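Local coordinates for Lmo0325 protein (Listeria monocytogenes EGD-e, PDB 4RYK) that probably binds DNA as a transcriptional regulator, with an N-terminal helix-turn-helix domain joined to an all-helical Rgg-type C-terminal domain, at residues A[27-32]-A[39-44]; A[11-16]-A[65-70]; A[253-258]-A[294-299]. All blocks are in the same frame, centred on the assembly; numbering follows the deposited sequence.

Contact 1 of 3, residues A[27-32]-A[39-44]; sequences EVYTGI and IGFEKG. With GLC (alpha-D-glucopyranose), chain B.
Tyr29, on the last turn of helix 25-29, reaches across the helix-turn-helix motif to Phe41 and Glu42 near the end of helix 35-42, which is probably the recognition helix, as in related regulators. Its CB points toward the opposite segment, and CG lies beside the backbone N (chi1 -63°), a setting that sends the ring across the gap. Along the way one ring face is covered by CG1 of the preceding Val28. The far edge then divides between two partners. Tyr29 CE1 lies 4.0 Å from Phe41 CD2, the two side chains running roughly at right angles, while Tyr29 CE2 comes within 3.3 Å of Glu42 OE2. At the tip, Tyr29 OH donates a hydrogen bond to Glu42 OE2 (2.6 Å), meeting the oxygen on its anti side and 23° out of the carboxylate plane. Tyr29 OH also reaches the edge of the Phe41 ring, 3.7 Å from Phe41 CD2.

Tyrosine suits this place because its ring fills an apolar core while its end can still serve a buried carboxylate. Glu42, extended beyond CG, is long enough to meet it and is held by several partners: OE2 also forms a salt bridge with Arg18, and OE1 accepts from Gln25 NE2. The added positive charge probably keeps the carboxylate ionised despite its burial. Phe41 supplies the purely apolar part. Past it, Gly44 ends the helix in a Schellman motif, its positive phi being easy for a residue without a side chain. Gly31 likewise turns the chain with positive phi just after helix 25-29, and there Gly31 N donates to O6 of the bound glucose at 2.8 Å.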
loop_
_atom_site.group_PDB
_atom_site.type_symbol
_atom_site.label_atom_id
_atom_site.label_comp_id
_atom_site.label_asym_id
_atom_site.label_seq_id
_atom_site.Cartn_x
_atom_site.Cartn_y
_atom_site.Cartn_z
ATOM N N GLU A 27 2.834 32.021 -0.156
ATOM C CA GLU A 27 2.389 31.113 -1.194
ATOM C C GLU A 27 1.685 29.866 -0.681
ATOM O O GLU A 27 0.908 29.260 -1.398
ATOM C CB GLU A 27 3.523 30.791 -2.150
ATOM C CG GLU A 27 4.499 29.748 -1.724
ATOM C CD GLU A 27 5.803 29.887 -2.524
ATOM O OE1 GLU A 27 5.811 29.593 -3.752
ATOM O OE2 GLU A 27 6.819 30.293 -1.925
ATOM N N VAL A 28 1.901 29.492 0.567
ATOM C CA VAL A 28 1.208 28.328 1.071
ATOM C C VAL A 28 -0.250 28.665 1.468
ATOM O O VAL A 28 -1.159 27.897 1.198
ATOM C CB VAL A 28 1.958 27.696 2.238
ATOM C CG1 VAL A 28 1.068 26.742 2.984
ATOM C CG2 VAL A 28 3.184 26.962 1.739
ATOM N N TYR A 29 -0.466 29.821 2.091
ATOM C CA TYR A 29 -1.732 30.100 2.755
ATOM C C TYR A 29 -2.708 31.035 2.043
ATOM O O TYR A 29 -3.903 31.017 2.379
ATOM C CB TYR A 29 -1.479 30.608 4.173
ATOM C CG TYR A 29 -0.795 29.574 5.045
ATOM C CD1 TYR A 29 -1.480 28.443 5.490
ATOM C CD2 TYR A 29 0.539 29.694 5.365
ATOM C CE1 TYR A 29 -0.867 27.508 6.279
ATOM C CE2 TYR A 29 1.171 28.764 6.157
ATOM C CZ TYR A 29 0.467 27.664 6.604
ATOM O OH TYR A 29 1.129 26.746 7.371
ATOM N N THR A 30 -2.217 31.797 1.063
ATOM C CA THR A 30 -3.008 32.798 0.404
ATOM C C THR A 30 -4.212 32.177 -0.269
ATOM O O THR A 30 -4.095 31.183 -0.970
ATOM C CB THR A 30 -2.228 33.566 -0.679
ATOM O OG1 THR A 30 -1.111 34.190 -0.078
ATOM C CG2 THR A 30 -3.089 34.695 -1.258
ATOM N N GLY A 31 -5.369 32.763 0.008
ATOM C CA GLY A 31 -6.648 32.271 -0.478
ATOM C C GLY A 31 -7.181 31.122 0.364
ATOM O O GLY A 31 -8.289 30.654 0.134
ATOM N N ILE A 32 -6.434 30.652 1.362
ATOM C CA ILE A 32 -6.973 29.556 2.196
ATOM C C ILE A 32 -7.347 30.120 3.558
ATOM O O ILE A 32 -8.487 30.052 3.969
ATOM C CB ILE A 32 -5.957 28.393 2.329
ATOM C CG1 ILE A 32 -5.695 27.751 0.960
ATOM C CG2 ILE A 32 -6.447 27.323 3.295
ATOM C CD1 ILE A 32 -4.457 26.896 0.924
ATOM N N ILE A 39 -0.097 32.204 10.920
ATOM C CA ILE A 39 0.906 32.357 11.966
ATOM C C ILE A 39 0.500 31.604 13.213
ATOM O O ILE A 39 1.285 30.854 13.761
ATOM C CB ILE A 39 1.113 33.843 12.310
ATOM C CG1 ILE A 39 1.931 34.510 11.181
ATOM C CG2 ILE A 39 1.807 33.992 13.658
ATOM C CD1 ILE A 39 1.946 36.032 11.187
ATOM N N GLY A 40 -0.734 31.785 13.661
ATOM C CA GLY A 40 -1.242 31.025 14.791
ATOM C C GLY A 40 -1.246 29.524 14.582
ATOM O O GLY A 40 -0.802 28.775 15.452
ATOM N N PHE A 41 -1.741 29.083 13.431
ATOM C CA PHE A 41 -1.784 27.651 13.094
ATOM C C PHE A 41 -0.391 27.059 13.166
ATOM O O PHE A 41 -0.213 25.983 13.712
ATOM C CB PHE A 41 -2.350 27.499 11.678
ATOM C CG PHE A 41 -2.215 26.135 11.076
ATOM C CD1 PHE A 41 -2.867 25.034 11.636
ATOM C CD2 PHE A 41 -1.503 25.963 9.889
ATOM C CE1 PHE A 41 -2.768 23.786 11.060
ATOM C CE2 PHE A 41 -1.400 24.712 9.308
ATOM C CZ PHE A 41 -2.036 23.617 9.907
ATOM N N GLU A 42 0.610 27.762 12.627
ATOM C CA GLU A 42 1.995 27.245 12.620
ATOM C C GLU A 42 2.646 27.206 14.007
ATOM O O GLU A 42 3.592 26.474 14.213
ATOM C CB GLU A 42 2.862 27.991 11.604
ATOM C CG GLU A 42 2.472 27.655 10.164
ATOM C CD GLU A 42 3.552 27.984 9.141
ATOM O OE1 GLU A 42 4.455 28.781 9.462
ATOM O OE2 GLU A 42 3.501 27.421 8.026
ATOM N N LYS A 43 2.107 27.945 14.962
ATOM C CA LYS A 43 2.538 27.854 16.364
ATOM C C LYS A 43 1.697 26.916 17.181
ATOM O O LYS A 43 1.892 26.811 18.385
ATOM C CB LYS A 43 2.459 29.229 17.027
ATOM C CG LYS A 43 3.322 30.229 16.301
ATOM C CD LYS A 43 3.324 31.594 16.962
ATOM C CE LYS A 43 4.481 32.409 16.405
ATOM N NZ LYS A 43 4.479 33.769 16.986
ATOM N N GLY A 44 0.724 26.266 16.565
ATOM C CA GLY A 44 -0.169 25.396 17.308
ATOM C C GLY A 44 -1.204 26.141 18.125
ATOM O O GLY A 44 -1.739 25.622 19.085
HETATM C C1 GLC B . -9.350 34.869 4.241
HETATM C C2 GLC B . -10.469 34.027 3.594
HETATM C C3 GLC B . -9.993 33.414 2.293
HETATM C C4 GLC B . -9.289 34.557 1.592
HETATM C C5 GLC B . -7.912 34.508 2.264
HETATM C C6 GLC B . -6.888 35.533 1.795
HETATM O O2 GLC B . -10.911 32.978 4.456
HETATM O O3 GLC B . -11.048 32.850 1.522
HETATM O O4 GLC B . -9.337 34.389 0.170
HETATM O O5 GLC B . -8.039 34.630 3.694
HETATM O O6 GLC B . -5.638 34.830 1.855
#

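Contact 2 of 3, residues A[11-16]-A[65-70]; sequences GELIRE and DEFFFI
Leu13 and Phe67 advance on each other from opposite directions because each directs its CG opposite to its own backbone N (chi1 175° and 172°), carrying both side chains into the gap between helix 10-20 and helix 64-71. They close until Leu13 CD2 lies 3.6 Å from Phe67 CE2. The ring is approached obliquely, so neither a clean face nor a clean edge is presented to the methyl.

Ile14 joins from the next position. It starts off to one side of helix 64-71, but its end bends in, and Ile14 CD1 comes to 3.6 Å from Phe67 CE2, crossing the aromatic side chain at about a right angle. One corner of the ring is thus gripped by two aliphatic branches of successive residues. The same CD2 methyl of Leu13 also meets Ile70, one helical turn beyond Phe67, whose CG2 lies 3.8 Å from it; Leu13 CD1 adds a second contact to that branch. The leucine fork therefore fits beside both Phe67 and Ile70.

All of the touching atoms are carbon. Phenylalanine is long enough to bridge axes whose closest approach is 11.2 Å, and the branched aliphatics close around its end. The helices run almost perpendicular, at 101°, which confines the interface to a small patch.

Around this patch, helix 50-60 completes the core: Phe53 meets the Phe67 ring edge-to-face, and Leu57 touches both Ile14 and Phe67. Helix 35-42 lies against Ile14 through Phe41. Helix 64-71 also reaches the second subunit: Phe69 stacks with Tyr196 of that chain, and Ile70, at the border, packs on its Tyr193.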
loop_
_atom_site.group_PDB
_atom_site.type_symbol
_atom_site.label_atom_id
_atom_site.label_comp_id
_atom_site.label_asym_id
_atom_site.label_seq_id
_atom_site.Cartn_x
_atom_site.Cartn_y
_atom_site.Cartn_z
ATOM N N GLY A 11 0.109 21.994 12.732
ATOM C CA GLY A 11 0.609 23.225 12.108
ATOM C C GLY A 11 2.106 23.373 12.286
ATOM O O GLY A 11 2.784 23.915 11.416
ATOM N N GLU A 12 2.631 22.872 13.395
ATOM C CA GLU A 12 4.072 22.960 13.642
ATOM C C GLU A 12 4.805 22.096 12.645
ATOM O O GLU A 12 5.837 22.505 12.127
ATOM C CB GLU A 12 4.414 22.608 15.087
ATOM C CG GLU A 12 4.100 23.764 16.022
ATOM C CD GLU A 12 3.940 23.347 17.463
ATOM O OE1 GLU A 12 4.878 23.527 18.253
ATOM O OE2 GLU A 12 2.870 22.845 17.818
ATOM N N LEU A 13 4.225 20.942 12.294
ATOM C CA LEU A 13 4.845 20.094 11.278
ATOM C C LEU A 13 4.735 20.712 9.867
ATOM O O LEU A 13 5.682 20.664 9.072
ATOM C CB LEU A 13 4.264 18.688 11.307
ATOM C CG LEU A 13 4.767 17.771 10.202
ATOM C CD1 LEU A 13 6.282 17.674 10.216
ATOM C CD2 LEU A 13 4.189 16.381 10.410
ATOM N N ILE A 14 3.582 21.306 9.576
ATOM C CA ILE A 14 3.400 21.957 8.309
ATOM C C ILE A 14 4.486 23.026 8.152
ATOM O O ILE A 14 5.079 23.138 7.118
ATOM C CB ILE A 14 2.016 22.615 8.165
ATOM C CG1 ILE A 14 0.879 21.569 8.075
ATOM C CG2 ILE A 14 1.974 23.477 6.905
ATOM C CD1 ILE A 14 0.872 20.748 6.793
ATOM N N ARG A 15 4.724 23.796 9.200
ATOM C CA ARG A 15 5.739 24.832 9.162
ATOM C C ARG A 15 7.103 24.272 8.794
ATOM O O ARG A 15 7.782 24.800 7.916
ATOM C CB ARG A 15 5.796 25.543 10.505
ATOM C CG ARG A 15 7.098 26.291 10.759
ATOM C CD ARG A 15 7.228 26.606 12.233
ATOM N NE ARG A 15 8.397 27.423 12.468
ATOM C CZ ARG A 15 9.621 26.945 12.444
ATOM N NH1 ARG A 15 9.834 25.650 12.197
ATOM N NH2 ARG A 15 10.597 27.763 12.645
ATOM N N GLU A 16 7.480 23.190 9.452
ATOM C CA GLU A 16 8.787 22.572 9.233
ATOM C C GLU A 16 8.891 22.064 7.806
ATOM O O GLU A 16 9.911 22.246 7.126
ATOM C CB GLU A 16 8.966 21.471 10.256
ATOM C CG GLU A 16 10.021 20.459 9.907
ATOM C CD GLU A 16 10.156 19.377 10.981
ATOM O OE1 GLU A 16 10.468 18.204 10.621
ATOM O OE2 GLU A 16 9.953 19.709 12.185
ATOM N N ASP A 65 -2.078 11.097 3.735
ATOM C CA ASP A 65 -1.579 9.905 4.384
ATOM C C ASP A 65 -0.061 10.031 4.660
ATOM O O ASP A 65 0.426 9.472 5.632
ATOM C CB ASP A 65 -1.798 8.700 3.474
ATOM C CG ASP A 65 -1.503 7.379 4.170
ATOM O OD1 ASP A 65 -2.321 7.017 5.064
ATOM O OD2 ASP A 65 -0.503 6.684 3.815
ATOM N N GLU A 66 0.681 10.681 3.759
ATOM C CA GLU A 66 2.150 10.854 3.946
ATOM C C GLU A 66 2.334 11.798 5.105
ATOM O O GLU A 66 3.221 11.612 5.959
ATOM C CB GLU A 66 2.811 11.415 2.678
ATOM C CG GLU A 66 4.321 11.558 2.838
ATOM C CD GLU A 66 5.024 12.233 1.681
ATOM O OE1 GLU A 66 4.409 12.554 0.631
ATOM O OE2 GLU A 66 6.244 12.405 1.843
ATOM N N PHE A 67 1.485 12.826 5.176
ATOM C CA PHE A 67 1.610 13.754 6.274
ATOM C C PHE A 67 1.491 12.984 7.593
ATOM O O PHE A 67 2.297 13.213 8.515
ATOM C CB PHE A 67 0.562 14.881 6.193
ATOM C CG PHE A 67 0.532 15.758 7.419
ATOM C CD1 PHE A 67 -0.263 15.424 8.508
ATOM C CD2 PHE A 67 1.321 16.900 7.489
ATOM C CE1 PHE A 67 -0.265 16.188 9.659
ATOM C CE2 PHE A 67 1.325 17.672 8.657
ATOM C CZ PHE A 67 0.521 17.316 9.720
ATOM N N PHE A 68 0.490 12.074 7.687
ATOM C CA PHE A 68 0.313 11.381 8.933
ATOM C C PHE A 68 1.409 10.394 9.226
ATOM O O PHE A 68 1.746 10.167 10.388
ATOM C CB PHE A 68 -1.087 10.713 9.096
ATOM C CG PHE A 68 -2.075 11.650 9.660
ATOM C CD1 PHE A 68 -2.182 11.817 11.026
ATOM C CD2 PHE A 68 -2.798 12.477 8.831
ATOM C CE1 PHE A 68 -3.063 12.743 11.576
ATOM C CE2 PHE A 68 -3.655 13.431 9.366
ATOM C CZ PHE A 68 -3.785 13.557 10.741
ATOM N N PHE A 69 1.971 9.818 8.183
ATOM C CA PHE A 69 3.121 8.987 8.377
ATOM C C PHE A 69 4.251 9.780 9.032
ATOM O O PHE A 69 4.857 9.301 9.947
ATOM C CB PHE A 69 3.571 8.378 7.052
ATOM C CG PHE A 69 4.776 7.479 7.190
ATOM C CD1 PHE A 69 4.654 6.223 7.783
ATOM C CD2 PHE A 69 6.036 7.920 6.795
ATOM C CE1 PHE A 69 5.759 5.413 7.941
ATOM C CE2 PHE A 69 7.138 7.114 6.961
ATOM C CZ PHE A 69 6.995 5.866 7.508
ATOM N N ILE A 70 4.553 10.969 8.513
ATOM C CA ILE A 70 5.573 11.873 9.081
ATOM C C ILE A 70 5.185 12.278 10.490
ATOM O O ILE A 70 5.971 12.181 11.410
ATOM C CB ILE A 70 5.739 13.130 8.226
ATOM C CG1 ILE A 70 6.185 12.739 6.836
ATOM C CG2 ILE A 70 6.812 14.064 8.866
ATOM C CD1 ILE A 70 6.109 13.849 5.795
#

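Contact 3 of 3, residues A[253-258]-A[294-299]; sequences QGAIWM and KQFLEK
Phe296 and Met258, the latter present as selenomethionine, make the sulfur-aromatic type of contact here, with selenium in place of sulfur. The Met258 SE atom sits 5.3 Å from the centroid of the Phe296 ring and at its edge, 77° off the ring normal. Such an edgewise approach is a Met-aromatic contact, in which the polarisable heavy atom lies near the ring hydrogens.

Apolar contacts make up most of the rest. The Met258 chain bends at its last torsion (chi3 -93°), bringing Met258 CE back to 3.6 Å from Phe296 CE1, while Met258 CB lies near the ring plane, 4.1 Å from Phe296 CZ. Methionine is apt here: it is flexible enough to follow the rim of a rigid ring, and Met258 SE still reaches Leu297 CD2 at 3.9 Å. Ala255, one turn earlier, works differently. Ala255 CB stands over one face of the Phe296 ring, offset toward the rim, 4.2 Å from Phe296 CZ; the single methyl lets the aromatic side chain come close to the helix backbone.

The closeness also brings a backbone oxygen against the ring: Ala255 O lies 3.5 Å from Phe296 CZ, a van der Waals approach of a helix carbonyl to the end of the ring. Phe296 gets there by holding its CG beside its own carbonyl carbon, which sends the ring toward helix 243-259.

Ile215 of helix 197-216 touches both Ala255 and Phe296, and Tyr267 of the intervening helix 263-279 covers Met258 and Leu297. The two short segments run nearly parallel, 12° apart, with one helix between them in sequence. Parallel packing of alternate helices in this way is characteristic of TPR-like helical repeat domains, the clan to which the Rgg C-terminal domain belongs.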
loop_
_atom_site.group_PDB
_atom_site.type_symbol
_atom_site.label_atom_id
_atom_site.label_comp_id
_atom_site.label_asym_id
_atom_site.label_seq_id
_atom_site.Cartn_x
_atom_site.Cartn_y
_atom_site.Cartn_z
ATOM N N GLN A 253 -3.988 -23.388 -6.755
ATOM C CA GLN A 253 -4.488 -23.909 -8.032
ATOM C C GLN A 253 -3.843 -25.288 -8.228
ATOM O O GLN A 253 -4.491 -26.259 -8.674
ATOM C CB GLN A 253 -4.160 -22.962 -9.186
ATOM C CG GLN A 253 -4.608 -23.433 -10.566
ATOM C CD GLN A 253 -6.110 -23.713 -10.634
ATOM O OE1 GLN A 253 -6.867 -22.830 -10.983
ATOM N NE2 GLN A 253 -6.546 -24.918 -10.236
ATOM N N GLY A 254 -2.584 -25.387 -7.802
ATOM C CA GLY A 254 -1.868 -26.650 -7.844
ATOM C C GLY A 254 -2.553 -27.707 -7.005
ATOM O O GLY A 254 -2.806 -28.804 -7.464
ATOM N N ALA A 255 -2.877 -27.348 -5.775
ATOM C CA ALA A 255 -3.506 -28.280 -4.849
ATOM C C ALA A 255 -4.866 -28.745 -5.380
ATOM O O ALA A 255 -5.192 -29.923 -5.328
ATOM C CB ALA A 255 -3.681 -27.599 -3.493
ATOM N N ILE A 256 -5.660 -27.803 -5.882
ATOM C CA ILE A 256 -6.952 -28.126 -6.439
ATOM C C ILE A 256 -6.856 -29.019 -7.670
ATOM O O ILE A 256 -7.653 -29.954 -7.837
ATOM C CB ILE A 256 -7.752 -26.869 -6.733
ATOM C CG1 ILE A 256 -8.082 -26.169 -5.394
ATOM C CG2 ILE A 256 -9.023 -27.230 -7.493
ATOM C CD1 ILE A 256 -8.865 -24.885 -5.529
ATOM N N TRP A 257 -5.877 -28.767 -8.509
ATOM C CA TRP A 257 -5.631 -29.684 -9.610
ATOM C C TRP A 257 -5.361 -31.095 -9.122
ATOM O O TRP A 257 -5.882 -32.066 -9.705
ATOM C CB TRP A 257 -4.486 -29.207 -10.500
ATOM C CG TRP A 257 -4.904 -28.130 -11.455
ATOM C CD1 TRP A 257 -6.158 -27.890 -11.921
ATOM C CD2 TRP A 257 -4.057 -27.155 -12.071
ATOM N NE1 TRP A 257 -6.142 -26.826 -12.785
ATOM C CE2 TRP A 257 -4.862 -26.371 -12.909
ATOM C CE3 TRP A 257 -2.684 -26.892 -12.016
ATOM C CZ2 TRP A 257 -4.351 -25.309 -13.666
ATOM C CZ3 TRP A 257 -2.172 -25.852 -12.786
ATOM C CH2 TRP A 257 -3.010 -25.073 -13.599
HETATM N N MSE A 258 -4.581 -31.238 -8.058
HETATM C CA MSE A 258 -4.305 -32.577 -7.533
HETATM C C MSE A 258 -5.573 -33.258 -7.106
HETATM O O MSE A 258 -5.782 -34.413 -7.373
HETATM C CB MSE A 258 -3.305 -32.532 -6.382
HETATM C CG MSE A 258 -1.960 -32.057 -6.896
HETATM SE SE MSE A 258 -0.501 -32.323 -5.625
HETATM C CE MSE A 258 -0.587 -30.565 -4.786
ATOM N N LYS A 294 3.151 -31.336 2.184
ATOM C CA LYS A 294 3.351 -32.703 2.633
ATOM C C LYS A 294 2.137 -33.291 3.327
ATOM O O LYS A 294 1.823 -34.454 3.128
ATOM C CB LYS A 294 4.508 -32.770 3.594
ATOM C CG LYS A 294 5.824 -32.704 2.885
ATOM C CD LYS A 294 6.907 -32.356 3.861
ATOM C CE LYS A 294 8.224 -32.206 3.140
ATOM N NZ LYS A 294 9.304 -32.449 4.120
ATOM N N GLN A 295 1.492 -32.495 4.167
ATOM C CA GLN A 295 0.338 -32.960 4.932
ATOM C C GLN A 295 -0.801 -33.187 3.964
ATOM O O GLN A 295 -1.552 -34.145 4.057
ATOM C CB GLN A 295 -0.034 -31.921 6.004
ATOM C CG GLN A 295 1.029 -31.791 7.103
ATOM C CD GLN A 295 1.048 -32.999 8.049
ATOM O OE1 GLN A 295 0.018 -33.352 8.635
ATOM N NE2 GLN A 295 2.220 -33.633 8.217
ATOM N N PHE A 296 -0.894 -32.322 2.977
ATOM C CA PHE A 296 -1.936 -32.460 1.982
ATOM C C PHE A 296 -1.751 -33.770 1.199
ATOM O O PHE A 296 -2.709 -34.520 0.994
ATOM C CB PHE A 296 -1.906 -31.247 1.077
ATOM C CG PHE A 296 -2.699 -31.400 -0.158
ATOM C CD1 PHE A 296 -2.117 -31.897 -1.298
ATOM C CD2 PHE A 296 -4.035 -31.025 -0.189
ATOM C CE1 PHE A 296 -2.857 -32.025 -2.456
ATOM C CE2 PHE A 296 -4.771 -31.121 -1.355
ATOM C CZ PHE A 296 -4.184 -31.631 -2.494
ATOM N N LEU A 297 -0.523 -34.060 0.781
ATOM C CA LEU A 297 -0.258 -35.276 0.027
ATOM C C LEU A 297 -0.640 -36.497 0.855
ATOM O O LEU A 297 -1.211 -37.446 0.348
ATOM C CB LEU A 297 1.216 -35.374 -0.324
ATOM C CG LEU A 297 1.774 -34.377 -1.328
ATOM C CD1 LEU A 297 3.266 -34.639 -1.565
ATOM C CD2 LEU A 297 0.976 -34.415 -2.623
ATOM N N GLU A 298 -0.317 -36.459 2.137
ATOM C CA GLU A 298 -0.745 -37.483 3.050
ATOM C C GLU A 298 -2.258 -37.600 3.274
ATOM O O GLU A 298 -2.824 -38.668 3.075
ATOM C CB GLU A 298 -0.071 -37.266 4.381
ATOM C CG GLU A 298 1.053 -38.240 4.615
ATOM C CD GLU A 298 1.156 -38.536 6.070
ATOM O OE1 GLU A 298 1.118 -37.539 6.823
ATOM O OE2 GLU A 298 1.235 -39.717 6.443
ATOM N N LYS A 299 -2.908 -36.533 3.718
ATOM C CA LYS A 299 -4.340 -36.590 3.918
ATOM C C LYS A 299 -4.957 -37.106 2.629
ATOM O O LYS A 299 -5.625 -38.117 2.619
ATOM C CB LYS A 299 -4.896 -35.208 4.241
ATOM C CG LYS A 299 -6.410 -35.164 4.342
ATOM C CD LYS A 299 -6.894 -33.821 4.874
ATOM C CE LYS A 299 -8.396 -33.631 4.712
ATOM N NZ LYS A 299 -9.180 -34.888 4.907
#

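Overall arrangement
Contacts 1 and 2 belong to one small helical domain, the helix-turn-helix, with centres 14 Å apart. Helix 10-20 is their shared wall: Ile14 CG2 comes within 3.4 Å of Tyr29 OH, and Gly11 CA within 3.5 Å of Phe41 CZ. Along the chain, contact 2 brackets contact 1, and there helix 64-71 packs on helix 10-20, against which the motif's two helices also lie. The bound glycan lies at contact 1, on the turn between those helices. Contact 3 is in the distant C-terminal domain, on the opposite side of the chain's centre: its centre is about 50 Å from that of contact 2 and 62 Å from that of contact 1, with no direct touch.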